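Putative NADPH:quinone reductase (Bacillus thuringiensis, PDB 3GMS) probably reduces quinones with NADPH as electron donor, although its function has not been established. Local coordinates at residues Leu30-Glu34 and Asn76-Val81; Val111-Ile117 and Ile288-Glu292; Ile212-Ala217 and Ser232-His238; Ile221-Asn227 and Gly247-Asn251. All coordinates share one frame; numbering follows the deposited sequence. Where two conformers were deposited one is given.

Contact 1: Leu30-Glu34 and Asn76-Val81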
loop_
_atom_site.group_PDB
_atom_site.type_symbol
_atom_site.label_atom_id
_atom_site.label_comp_id
_atom_site.label_asym_id
_atom_site.label_seq_id
_atom_site.Cartn_x
_atom_site.Cartn_y
_atom_site.Cartn_z
ATOM N N LEU A 30 5.412 -7.501 28.408
ATOM C CA LEU A 30 6.037 -7.738 27.102
ATOM C C LEU A 30 6.722 -9.102 27.031
ATOM O O LEU A 30 7.323 -9.536 28.007
ATOM C CB LEU A 30 7.075 -6.653 26.815
ATOM C CG LEU A 30 6.629 -5.193 26.830
ATOM C CD1 LEU A 30 7.762 -4.312 26.343
ATOM C CD2 LEU A 30 5.406 -4.987 25.959
ATOM N N LYS A 31 6.635 -9.765 25.873
ATOM C CA LYS A 31 7.329 -11.035 25.651
ATOM C C LYS A 31 8.777 -10.755 25.283
ATOM O O LYS A 31 9.125 -9.618 24.952
ATOM C CB LYS A 31 6.625 -11.872 24.561
ATOM C CG LYS A 31 5.183 -12.263 24.885
ATOM C CD LYS A 31 4.409 -12.525 23.577
ATOM C CE LYS A 31 2.973 -11.974 23.636
ATOM N NZ LYS A 31 1.970 -13.028 23.945
ATOM N N ASP A 32 9.618 -11.792 25.332
ATOM C CA ASP A 32 11.068 -11.619 25.181
ATOM C C ASP A 32 11.577 -10.830 23.971
ATOM O O ASP A 32 12.553 -10.082 24.105
ATOM C CB ASP A 32 11.797 -12.974 25.230
ATOM C CG ASP A 32 11.662 -13.674 26.571
ATOM O OD1 ASP A 32 11.670 -12.970 27.609
ATOM O OD2 ASP A 32 11.572 -14.931 26.570
ATOM N N ASN A 33 10.970 -11.017 22.794
ATOM C CA ASN A 33 11.478 -10.343 21.587
ATOM C C ASN A 33 10.564 -9.202 21.096
ATOM O O ASN A 33 10.703 -8.755 19.956
ATOM C CB ASN A 33 11.765 -11.341 20.439
ATOM C CG ASN A 33 12.869 -10.839 19.456
ATOM O OD1 ASN A 33 13.886 -10.247 19.868
ATOM N ND2 ASN A 33 12.663 -11.080 18.150
ATOM N N GLU A 34 9.681 -8.717 21.967
ATOM C CA GLU A 34 8.678 -7.696 21.581
ATOM C C GLU A 34 9.153 -6.258 21.775
ATOM O O GLU A 34 9.965 -5.960 22.660
ATOM C CB GLU A 34 7.391 -7.853 22.381
ATOM C CG GLU A 34 6.542 -9.052 22.046
ATOM C CD GLU A 34 5.160 -8.989 22.693
ATOM O OE1 GLU A 34 5.040 -8.688 23.912
ATOM O OE2 GLU A 34 4.190 -9.252 21.964
ATOM N N ASN A 76 9.091 0.753 25.390
ATOM C CA ASN A 76 9.637 -0.377 26.168
ATOM C C ASN A 76 9.970 -1.519 25.226
ATOM O O ASN A 76 9.479 -1.557 24.091
ATOM C CB ASN A 76 8.660 -0.819 27.260
ATOM C CG ASN A 76 9.373 -1.454 28.460
ATOM O OD1 ASN A 76 10.612 -1.598 28.469
ATOM N ND2 ASN A 76 8.593 -1.827 29.468
ATOM N N VAL A 77 10.829 -2.427 25.662
ATOM C CA VAL A 77 11.193 -3.603 24.877
ATOM C C VAL A 77 11.250 -4.812 25.813
ATOM O O VAL A 77 11.431 -4.657 27.031
ATOM C CB VAL A 77 12.544 -3.429 24.118
ATOM C CG1 VAL A 77 12.472 -2.275 23.083
ATOM C CG2 VAL A 77 13.736 -3.219 25.093
ATOM N N GLY A 78 11.078 -6.001 25.252
ATOM C CA GLY A 78 11.164 -7.246 26.008
ATOM C C GLY A 78 12.597 -7.659 26.320
ATOM O O GLY A 78 13.558 -7.064 25.829
ATOM N N ALA A 79 12.724 -8.701 27.136
ATOM C CA ALA A 79 14.024 -9.089 27.733
ATOM C C ALA A 79 15.201 -9.249 26.771
ATOM O O ALA A 79 16.339 -8.942 27.132
ATOM C CB ALA A 79 13.862 -10.357 28.618
ATOM N N PHE A 80 14.946 -9.731 25.559
ATOM C CA PHE A 80 16.034 -10.058 24.629
ATOM C C PHE A 80 16.382 -8.933 23.663
ATOM O O PHE A 80 17.233 -9.112 22.791
ATOM C CB PHE A 80 15.696 -11.305 23.793
ATOM C CG PHE A 80 15.586 -12.579 24.586
ATOM C CD1 PHE A 80 16.009 -12.647 25.917
ATOM C CD2 PHE A 80 15.091 -13.739 23.978
ATOM C CE1 PHE A 80 15.914 -13.849 26.640
ATOM C CE2 PHE A 80 14.992 -14.943 24.692
ATOM C CZ PHE A 80 15.407 -14.998 26.021
ATOM N N VAL A 81 15.717 -7.789 23.807
ATOM C CA VAL A 81 15.864 -6.683 22.868
ATOM C C VAL A 81 16.754 -5.606 23.471
ATOM O O VAL A 81 16.691 -5.339 24.680
ATOM C CB VAL A 81 14.481 -6.032 22.524
ATOM C CG1 VAL A 81 14.652 -4.933 21.480
ATOM C CG2 VAL A 81 13.484 -7.081 22.056
HETATM O O HOH W 1 10.358 -9.821 28.287
#
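Asp32 and Phe80 meet across two facing type I turns, Lys31-Glu34 and Gly78-Val81. Phe80 N donates to Asp32 O at 2.8 Å, and Gly78 N donates to Glu34 O. Gly78 CA also points a C-H at Lys31 O, 3.3 Å away; as a glycine, Gly78 lets the two chains come this close. One water joins the turns at the side. It accepts from Ala79 N and donates to Leu30 O, with a weak third bond to Asp32 OD1.

The ring contact is a CH-pi interaction. Asp32 CB stands over one face of Phe80, 3.8 Å from the ring centroid. The carboxylate stacks beyond it toward CE2 and CZ, its plane tilted 23° from that of the ring. Phe80 CG is anti to its carbonyl carbon (chi1 -66°), which brings the ring face to Asp32 CB.

Methyl groups pack on backbone at the two ends. Leu30 CD1 lies 3.6 Å from Val77 C, and Val81 CG2 rests on the Asn33-Glu34 backbone.

The turns adjoin the antiparallel strands 34-43 and 71-77 of the GroES-like domain. Both direct hydrogen bonds across the contact run main chain to main chain, so they depend on the shape of the turns. The Glu34 carboxylate braces the first turn by accepting from Lys31 N.

Contact 2: Val111-Ile117 and Ile288-Glu292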
loop_
_atom_site.group_PDB
_atom_site.type_symbol
_atom_site.label_atom_id
_atom_site.label_comp_id
_atom_site.label_asym_id
_atom_site.label_seq_id
_atom_site.Cartn_x
_atom_site.Cartn_y
_atom_site.Cartn_z
ATOM N N VAL A 111 11.021 -1.046 11.974
ATOM C CA VAL A 111 11.793 -0.256 11.016
ATOM C C VAL A 111 12.191 1.104 11.588
ATOM O O VAL A 111 11.336 1.969 11.797
ATOM C CB VAL A 111 10.974 -0.008 9.690
ATOM C CG1 VAL A 111 11.779 0.779 8.698
ATOM C CG2 VAL A 111 10.469 -1.350 9.082
ATOM N N PRO A 112 13.504 1.324 11.813
ATOM C CA PRO A 112 13.976 2.620 12.316
ATOM C C PRO A 112 13.722 3.719 11.308
ATOM O O PRO A 112 13.939 3.505 10.129
ATOM C CB PRO A 112 15.503 2.406 12.442
ATOM C CG PRO A 112 15.672 0.920 12.582
ATOM C CD PRO A 112 14.612 0.354 11.637
ATOM N N ILE A 113 13.276 4.891 11.776
ATOM C CA ILE A 113 13.050 6.045 10.910
ATOM C C ILE A 113 14.027 7.180 11.299
ATOM O O ILE A 113 14.135 7.507 12.467
ATOM C CB ILE A 113 11.610 6.562 11.042
ATOM C CG1 ILE A 113 10.646 5.461 10.562
ATOM C CG2 ILE A 113 11.437 7.851 10.224
ATOM C CD1 ILE A 113 10.665 5.183 9.032
ATOM N N PRO A 114 14.744 7.739 10.323
ATOM C CA PRO A 114 15.736 8.803 10.627
ATOM C C PRO A 114 15.056 10.139 10.913
ATOM O O PRO A 114 13.919 10.353 10.499
ATOM C CB PRO A 114 16.570 8.869 9.338
ATOM C CG PRO A 114 15.640 8.470 8.265
ATOM C CD PRO A 114 14.711 7.421 8.884
ATOM N N ASP A 115 15.746 11.028 11.632
ATOM C CA ASP A 115 15.192 12.329 12.013
ATOM C C ASP A 115 14.772 13.186 10.804
ATOM O O ASP A 115 13.868 14.027 10.904
ATOM C CB ASP A 115 16.207 13.098 12.872
ATOM C CG ASP A 115 16.488 12.414 14.199
ATOM O OD1 ASP A 115 15.756 11.484 14.595
ATOM O OD2 ASP A 115 17.469 12.813 14.856
ATOM N N SER A 116 15.435 12.938 9.687
ATOM C CA SER A 116 15.175 13.576 8.392
ATOM C C SER A 116 13.746 13.426 7.860
ATOM O O SER A 116 13.290 14.234 7.053
ATOM C CB SER A 116 16.123 12.962 7.364
ATOM O OG SER A 116 16.335 13.835 6.283
ATOM N N ILE A 117 13.058 12.367 8.278
ATOM C CA ILE A 117 11.746 12.028 7.701
ATOM C C ILE A 117 10.601 12.366 8.656
ATOM O O ILE A 117 10.596 11.910 9.790
ATOM C CB ILE A 117 11.723 10.544 7.276
ATOM C CG1 ILE A 117 12.779 10.331 6.165
ATOM C CG2 ILE A 117 10.280 10.086 6.932
ATOM C CD1 ILE A 117 12.717 9.025 5.455
ATOM N N ILE A 288 13.873 4.332 2.328
ATOM C CA ILE A 288 14.170 5.496 3.175
ATOM C C ILE A 288 15.204 6.402 2.466
ATOM O O ILE A 288 15.022 7.618 2.425
ATOM C CB ILE A 288 14.629 5.055 4.566
ATOM C CG1 ILE A 288 13.411 4.530 5.374
ATOM C CG2 ILE A 288 15.396 6.186 5.292
ATOM C CD1 ILE A 288 13.825 3.791 6.660
ATOM N N ARG A 289 16.265 5.815 1.900
ATOM C CA ARG A 289 17.225 6.604 1.107
ATOM C C ARG A 289 16.561 7.337 -0.055
ATOM O O ARG A 289 16.864 8.507 -0.289
ATOM C CB ARG A 289 18.380 5.756 0.554
ATOM C CG ARG A 289 19.098 4.926 1.569
ATOM C CD ARG A 289 19.496 5.672 2.807
ATOM N NE ARG A 289 20.244 4.740 3.649
ATOM C CZ ARG A 289 19.715 3.991 4.608
ATOM N NH1 ARG A 289 18.428 4.099 4.930
ATOM N NH2 ARG A 289 20.506 3.157 5.283
ATOM N N LEU A 290 15.644 6.662 -0.764
ATOM C CA LEU A 290 14.926 7.261 -1.901
ATOM C C LEU A 290 14.069 8.466 -1.467
ATOM O O LEU A 290 14.016 9.495 -2.164
ATOM C CB LEU A 290 14.046 6.243 -2.628
ATOM C CG LEU A 290 14.784 5.170 -3.450
ATOM C CD1 LEU A 290 13.813 4.125 -3.981
ATOM C CD2 LEU A 290 15.637 5.806 -4.573
ATOM N N VAL A 291 13.443 8.341 -0.309
ATOM C CA VAL A 291 12.693 9.461 0.264
ATOM C C VAL A 291 13.637 10.588 0.699
ATOM O O VAL A 291 13.397 11.752 0.380
ATOM C CB VAL A 291 11.793 9.018 1.429
ATOM C CG1 VAL A 291 11.055 10.247 2.065
ATOM C CG2 VAL A 291 10.755 8.024 0.924
ATOM N N GLU A 292 14.714 10.234 1.399
ATOM C CA GLU A 292 15.688 11.246 1.865
ATOM C C GLU A 292 16.250 12.042 0.699
ATOM O O GLU A 292 16.394 13.265 0.807
ATOM C CB GLU A 292 16.829 10.599 2.602
ATOM C CG GLU A 292 16.542 10.265 4.004
ATOM C CD GLU A 292 17.641 9.426 4.614
ATOM O OE1 GLU A 292 18.285 8.629 3.883
ATOM O OE2 GLU A 292 17.844 9.550 5.828
#
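The flat carboxylate of Glu292 meets the puckered ring of Pro114. Glu292 OE2 approaches the CB-CG side of the ring and lies 3.5 Å from Pro114 CG. This is a contact of oxygen with C-H groups. The same ring turns its CG and CD atoms to Ile288, with Pro114 CG 3.8 Å from Ile288 CG2.

Ile288 is the centre of the contact, and its two branches have different partners. CG1 is anti to the carbonyl carbon (chi1 -74°), which leaves CG2 anti to the backbone N, facing Pro114 and Ile117. The extended arm carries CD1 toward the strand end, where Ile288 CD1 lies 3.5 Å from Pro112 O and also touches Val111 and Ile113.

The contact joins two parts of a medium-chain dehydrogenase/reductase fold. Segment 111-117 leaves strand 110-112 of the GroES-like domain's sheet. Segment 288-292 is the last part of helix 277-292. The strand runs on into a type I turn, Pro114-Ile117, closed by Ile117 N to Pro114 O.

Ile117 comes from the end of that turn. Its CD1 lies 3.9 Å from Ile288 CG2 and 4.0 Å from Val291 CG1, and the Ile117 and Val291 side chains cross at about a right angle. Behind the contact, helix 119-122 adds Ala122 against Ile117 and Thr121 against Val291.

Contact 3: Ile212-Ala217 and Ser232-His238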
loop_
_atom_site.group_PDB
_atom_site.type_symbol
_atom_site.label_atom_id
_atom_site.label_comp_id
_atom_site.label_asym_id
_atom_site.label_seq_id
_atom_site.Cartn_x
_atom_site.Cartn_y
_atom_site.Cartn_z
ATOM N N ILE A 212 3.063 -3.451 -30.859
ATOM C CA ILE A 212 3.768 -4.556 -30.219
ATOM C C ILE A 212 3.074 -4.996 -28.924
ATOM O O ILE A 212 3.103 -6.162 -28.553
ATOM C CB ILE A 212 5.228 -4.169 -29.918
ATOM C CG1 ILE A 212 6.045 -4.016 -31.202
ATOM C CG2 ILE A 212 5.870 -5.222 -29.000
ATOM C CD1 ILE A 212 6.406 -5.336 -31.851
ATOM N N GLY A 213 2.440 -4.041 -28.249
ATOM C CA GLY A 213 1.876 -4.242 -26.903
ATOM C C GLY A 213 2.929 -3.919 -25.862
ATOM O O GLY A 213 4.124 -3.818 -26.178
ATOM N N ALA A 214 2.474 -3.739 -24.610
ATOM C CA ALA A 214 3.357 -3.437 -23.497
ATOM C C ALA A 214 4.036 -4.697 -22.984
ATOM O O ALA A 214 3.602 -5.801 -23.302
ATOM C CB ALA A 214 2.546 -2.794 -22.365
ATOM N N ASP A 215 5.074 -4.500 -22.167
ATOM C CA ASP A 215 5.853 -5.580 -21.593
ATOM C C ASP A 215 5.237 -6.174 -20.341
ATOM O O ASP A 215 5.335 -7.379 -20.138
ATOM C CB ASP A 215 7.264 -5.134 -21.302
ATOM C CG ASP A 215 7.998 -4.705 -22.558
ATOM O OD1 ASP A 215 8.257 -5.579 -23.417
ATOM O OD2 ASP A 215 8.262 -3.499 -22.706
ATOM N N ALA A 216 4.616 -5.329 -19.513
ATOM C CA ALA A 216 4.041 -5.773 -18.247
ATOM C C ALA A 216 2.833 -4.914 -17.885
ATOM O O ALA A 216 2.685 -3.774 -18.388
ATOM C CB ALA A 216 5.087 -5.722 -17.145
ATOM N N ALA A 217 1.953 -5.451 -17.049
ATOM C CA ALA A 217 0.779 -4.708 -16.608
ATOM C C ALA A 217 0.459 -5.026 -15.157
ATOM O O ALA A 217 0.655 -6.174 -14.711
ATOM C CB ALA A 217 -0.420 -4.999 -17.465
ATOM N N SER A 232 -3.598 -5.932 -23.671
ATOM C CA SER A 232 -2.732 -4.900 -24.238
ATOM C C SER A 232 -1.255 -5.227 -24.086
ATOM O O SER A 232 -0.385 -4.424 -24.413
ATOM C CB SER A 232 -3.053 -3.517 -23.654
ATOM O OG SER A 232 -4.432 -3.223 -23.762
ATOM N N LEU A 233 -0.951 -6.413 -23.581
ATOM C CA LEU A 233 0.451 -6.842 -23.502
ATOM C C LEU A 233 0.898 -7.653 -24.702
ATOM O O LEU A 233 0.091 -8.356 -25.303
ATOM C CB LEU A 233 0.660 -7.732 -22.269
ATOM C CG LEU A 233 0.263 -6.993 -21.004
ATOM C CD1 LEU A 233 0.331 -7.976 -19.836
ATOM C CD2 LEU A 233 1.168 -5.812 -20.809
ATOM N N ARG A 234 2.194 -7.609 -24.979
ATOM C CA ARG A 234 2.806 -8.473 -25.977
ATOM C C ARG A 234 2.655 -9.935 -25.541
ATOM O O ARG A 234 2.491 -10.213 -24.333
ATOM C CB ARG A 234 4.276 -8.107 -26.178
ATOM C CG ARG A 234 5.213 -8.351 -24.978
ATOM C CD ARG A 234 6.624 -7.989 -25.343
ATOM N NE ARG A 234 7.543 -8.052 -24.204
ATOM C CZ ARG A 234 7.986 -9.169 -23.616
ATOM N NH1 ARG A 234 7.589 -10.365 -24.034
ATOM N NH2 ARG A 234 8.832 -9.082 -22.586
ATOM N N PRO A 235 2.680 -10.873 -26.516
ATOM C CA PRO A 235 2.767 -12.286 -26.150
ATOM C C PRO A 235 3.964 -12.496 -25.255
ATOM O O PRO A 235 5.010 -11.896 -25.483
ATOM C CB PRO A 235 3.016 -12.992 -27.502
ATOM C CG PRO A 235 2.522 -12.053 -28.532
ATOM C CD PRO A 235 2.587 -10.669 -27.980
ATOM N N ASN A 236 3.799 -13.322 -24.224
ATOM C CA ASN A 236 4.837 -13.568 -23.222
ATOM C C ASN A 236 5.133 -12.385 -22.306
ATOM O O ASN A 236 6.145 -12.396 -21.583
ATOM C CB ASN A 236 6.115 -14.129 -23.850
ATOM C CG ASN A 236 5.827 -15.358 -24.708
ATOM O OD1 ASN A 236 6.334 -15.486 -25.819
ATOM N ND2 ASN A 236 4.954 -16.232 -24.214
ATOM N N GLY A 237 4.243 -11.389 -22.323
ATOM C CA GLY A 237 4.340 -10.259 -21.396
ATOM C C GLY A 237 3.833 -10.751 -20.053
ATOM O O GLY A 237 3.240 -11.838 -19.970
ATOM N N HIS A 238 3.994 -9.931 -19.020
ATOM C CA HIS A 238 3.716 -10.384 -17.666
ATOM C C HIS A 238 2.591 -9.526 -17.080
ATOM O O HIS A 238 2.742 -8.292 -16.949
ATOM C CB HIS A 238 4.993 -10.287 -16.842
ATOM C CG HIS A 238 4.972 -11.114 -15.578
ATOM N ND1 HIS A 238 6.089 -11.308 -14.789
ATOM C CD2 HIS A 238 3.962 -11.784 -14.965
ATOM C CE1 HIS A 238 5.772 -12.072 -13.754
ATOM N NE2 HIS A 238 4.484 -12.372 -13.838
#
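Ala214 pairs with Leu233, and Ala216 with His238, in two short parallel bridges. The first is held by Ala214 N to Ser232 O and by Arg234 N to Ala214 O, the latter 2.8 Å long. Both donors lie in the carbonyl planes. The second uses His238 N to Asp215 O and Ala217 N to His238 O, 3.0 Å. Between the bridges both chains turn a corner, at Asp215 and at Pro235-Asn236. A type II turn, Arg234-Gly237, carries the second chain from one bridge to the other. At Gly213 the backbone has positive phi and passes close to Leu233 and Arg234.

Among the side chains, Asp215 and Arg234 form a salt bridge. Arg234 NE donates to Asp215 OD1 at 2.7 Å, almost straight at 170°. The oxygen lies in the guanidinium plane and uses its anti lone pair, while the carboxylate plane is turned 66° from it. Arg234 CG sits between the backbone N and the carbonyl carbon (chi1 66°), and from there the chain runs extended to NE. Leu233 CD2 packs among Ala214 CB, Ala216 C and Ala217 CB, 3.8 Å from the last.

The contact joins the amino ends of two neighbouring Rossmann strands linked by a beta-alpha-beta crossover: strand 214-219, helix 223-231, then the short strand 233-234 and strand 237-241. Asp215 OD2 also accepts from Val147 N, on the next strand of the sheet. With one oxygen on Arg234 and the other on that amide, the carboxylate is fixed in its rotation, and its negative charge is probably stabilised.

Contact 4: Ile221-Asn227 and Gly247-Asn251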
loop_
_atom_site.group_PDB
_atom_site.type_symbol
_atom_site.label_atom_id
_atom_site.label_comp_id
_atom_site.label_asym_id
_atom_site.label_seq_id
_atom_site.Cartn_x
_atom_site.Cartn_y
_atom_site.Cartn_z
ATOM N N ILE A 221 -7.973 -3.469 -10.643
ATOM C CA ILE A 221 -9.428 -3.405 -10.816
ATOM C C ILE A 221 -10.097 -4.740 -11.074
ATOM O O ILE A 221 -11.134 -5.041 -10.478
ATOM C CB ILE A 221 -9.795 -2.453 -12.012
ATOM C CG1 ILE A 221 -9.186 -1.056 -11.795
ATOM C CG2 ILE A 221 -11.331 -2.357 -12.193
ATOM C CD1 ILE A 221 -9.453 -0.061 -12.980
ATOM N N GLY A 222 -9.516 -5.538 -11.965
ATOM C CA GLY A 222 -10.144 -6.811 -12.353
ATOM C C GLY A 222 -11.272 -6.655 -13.373
ATOM O O GLY A 222 -11.417 -5.590 -13.995
ATOM N N GLY A 223 -12.070 -7.720 -13.529
ATOM C CA GLY A 223 -13.202 -7.744 -14.473
ATOM C C GLY A 223 -12.796 -7.383 -15.900
ATOM O O GLY A 223 -11.665 -7.655 -16.313
ATOM N N PRO A 224 -13.719 -6.753 -16.653
ATOM C CA PRO A 224 -13.466 -6.295 -18.027
ATOM C C PRO A 224 -12.260 -5.363 -18.186
ATOM O O PRO A 224 -11.507 -5.489 -19.162
ATOM C CB PRO A 224 -14.761 -5.544 -18.380
ATOM C CG PRO A 224 -15.804 -6.221 -17.579
ATOM C CD PRO A 224 -15.132 -6.553 -16.267
ATOM N N ASP A 225 -12.069 -4.452 -17.221
ATOM C CA ASP A 225 -10.918 -3.528 -17.199
ATOM C C ASP A 225 -9.616 -4.320 -17.119
ATOM O O ASP A 225 -8.687 -4.067 -17.873
ATOM C CB ASP A 225 -10.969 -2.568 -15.976
ATOM C CG ASP A 225 -12.110 -1.571 -16.036
ATOM O OD1 ASP A 225 -11.955 -0.534 -16.704
ATOM O OD2 ASP A 225 -13.156 -1.817 -15.406
ATOM N N GLY A 226 -9.516 -5.251 -16.163
ATOM C CA GLY A 226 -8.305 -6.072 -16.107
ATOM C C GLY A 226 -8.037 -6.899 -17.372
ATOM O O GLY A 226 -6.881 -7.045 -17.819
ATOM N N ASN A 227 -9.094 -7.474 -17.939
ATOM C CA ASN A 227 -8.972 -8.324 -19.140
ATOM C C ASN A 227 -8.440 -7.500 -20.292
ATOM O O ASN A 227 -7.528 -7.917 -20.999
ATOM C CB ASN A 227 -10.332 -8.926 -19.530
ATOM C CG ASN A 227 -10.786 -9.996 -18.569
ATOM O OD1 ASN A 227 -9.957 -10.675 -17.951
ATOM N ND2 ASN A 227 -12.090 -10.151 -18.421
ATOM N N GLY A 247 -14.423 -6.176 -7.811
ATOM C CA GLY A 247 -14.981 -7.362 -7.182
ATOM C C GLY A 247 -15.089 -8.583 -8.077
ATOM O O GLY A 247 -15.625 -9.597 -7.649
ATOM N N ILE A 248 -14.574 -8.496 -9.307
ATOM C CA ILE A 248 -14.747 -9.519 -10.349
ATOM C C ILE A 248 -13.389 -10.023 -10.840
ATOM O O ILE A 248 -12.538 -9.236 -11.285
ATOM C CB ILE A 248 -15.528 -8.948 -11.587
ATOM C CG1 ILE A 248 -16.967 -8.572 -11.209
ATOM C CG2 ILE A 248 -15.530 -9.934 -12.779
ATOM C CD1 ILE A 248 -17.597 -7.637 -12.201
ATOM N N GLN A 249 -13.187 -11.336 -10.749
ATOM C CA GLN A 249 -11.959 -11.971 -11.228
ATOM C C GLN A 249 -11.764 -11.701 -12.711
ATOM O O GLN A 249 -12.740 -11.691 -13.471
ATOM C CB GLN A 249 -12.059 -13.494 -11.051
ATOM C CG GLN A 249 -11.418 -14.128 -9.774
ATOM C CD GLN A 249 -10.437 -13.214 -9.066
ATOM O OE1 GLN A 249 -10.778 -12.637 -8.039
ATOM N NE2 GLN A 249 -9.223 -13.069 -9.606
ATOM N N VAL A 250 -10.524 -11.484 -13.140
ATOM C CA VAL A 250 -10.231 -11.487 -14.579
ATOM C C VAL A 250 -10.437 -12.883 -15.150
ATOM O O VAL A 250 -10.455 -13.878 -14.413
ATOM C CB VAL A 250 -8.801 -10.979 -14.954
ATOM C CG1 VAL A 250 -8.567 -9.565 -14.446
ATOM C CG2 VAL A 250 -7.679 -11.927 -14.451
ATOM N N ASN A 251 -10.586 -12.949 -16.467
ATOM C CA ASN A 251 -10.677 -14.219 -17.159
ATOM C C ASN A 251 -9.284 -14.847 -17.330
ATOM O O ASN A 251 -8.682 -14.812 -18.401
ATOM C CB ASN A 251 -11.386 -14.040 -18.498
ATOM C CG ASN A 251 -11.964 -15.338 -19.031
ATOM O OD1 ASN A 251 -11.474 -16.437 -18.737
ATOM N ND2 ASN A 251 -13.011 -15.216 -19.835
HETATM O O HOH W 2 -13.375 -11.706 -16.277
#
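Gly223 N gives Ile248 O the shortest polar bond here, 2.7 Å. It is bent, 135° at the hydrogen, and the donor lies above the carbonyl plane. The contact belongs to the Rossmann fold. Segment 221-227 carries the chain from strand 214-219 into helix 223-231. Segment 247-251 lies between strand 237-241 and helix 252-257. Both thus follow the carboxyl ends of parallel strands, the side on which such folds usually bind their dinucleotide.

Gly222 and Gly223 both have positive phi. With no side chains there, the Ile248 backbone can come in close. Ile248 CG2 lies 3.6 Å from Gly223 CA. Val250 CG1 fits against bare backbone too, 3.8 Å from Gly222 CA and 3.9 Å from Gly226 CA.

Asn227 makes the second bond across, one helical turn further on. With CG anti to the carbonyl carbon (chi1 -72°) the amide turns toward the other segment, and OD1 accepts from Asn251 N at 2.8 Å. The N-H lies in the carbonyl plane, on a lone pair. Asn251 itself is the N-cap of helix 252-257; its OD1 makes a weak bond to Glu254 N. Asn227 therefore ties helix 223-231 to the N-cap residue of the next helix.

The other end of the same amide is used as well: Asn227 ND2 donates to a water at 2.9 Å, and that water donates to Gln249 O.

Overall arrangement
Contacts 1, 3 and 4 each stay within one family region; contact 2 joins the two. Contacts 1 and 2 both reach the mixed sheet of the GroES-like domain, with centres about 24 Å apart. Contacts 3 and 4 lie in the Rossmann domain, about 17 Å apart between centres. The centres of contacts 1 and 3 are about 49 Å apart, on opposite sides of the chain's centre. Contact 1 closes before any other opens. Contact 2 then spans a long part of the chain, and contacts 3 and 4 both fall within that span. Their segments alternate, since strand 214-219, helix 223-231 and strand 237-241 follow one another. In contact 2, 111-117 is in the GroES-like range and 288-292 in the zinc-binding dehydrogenase range.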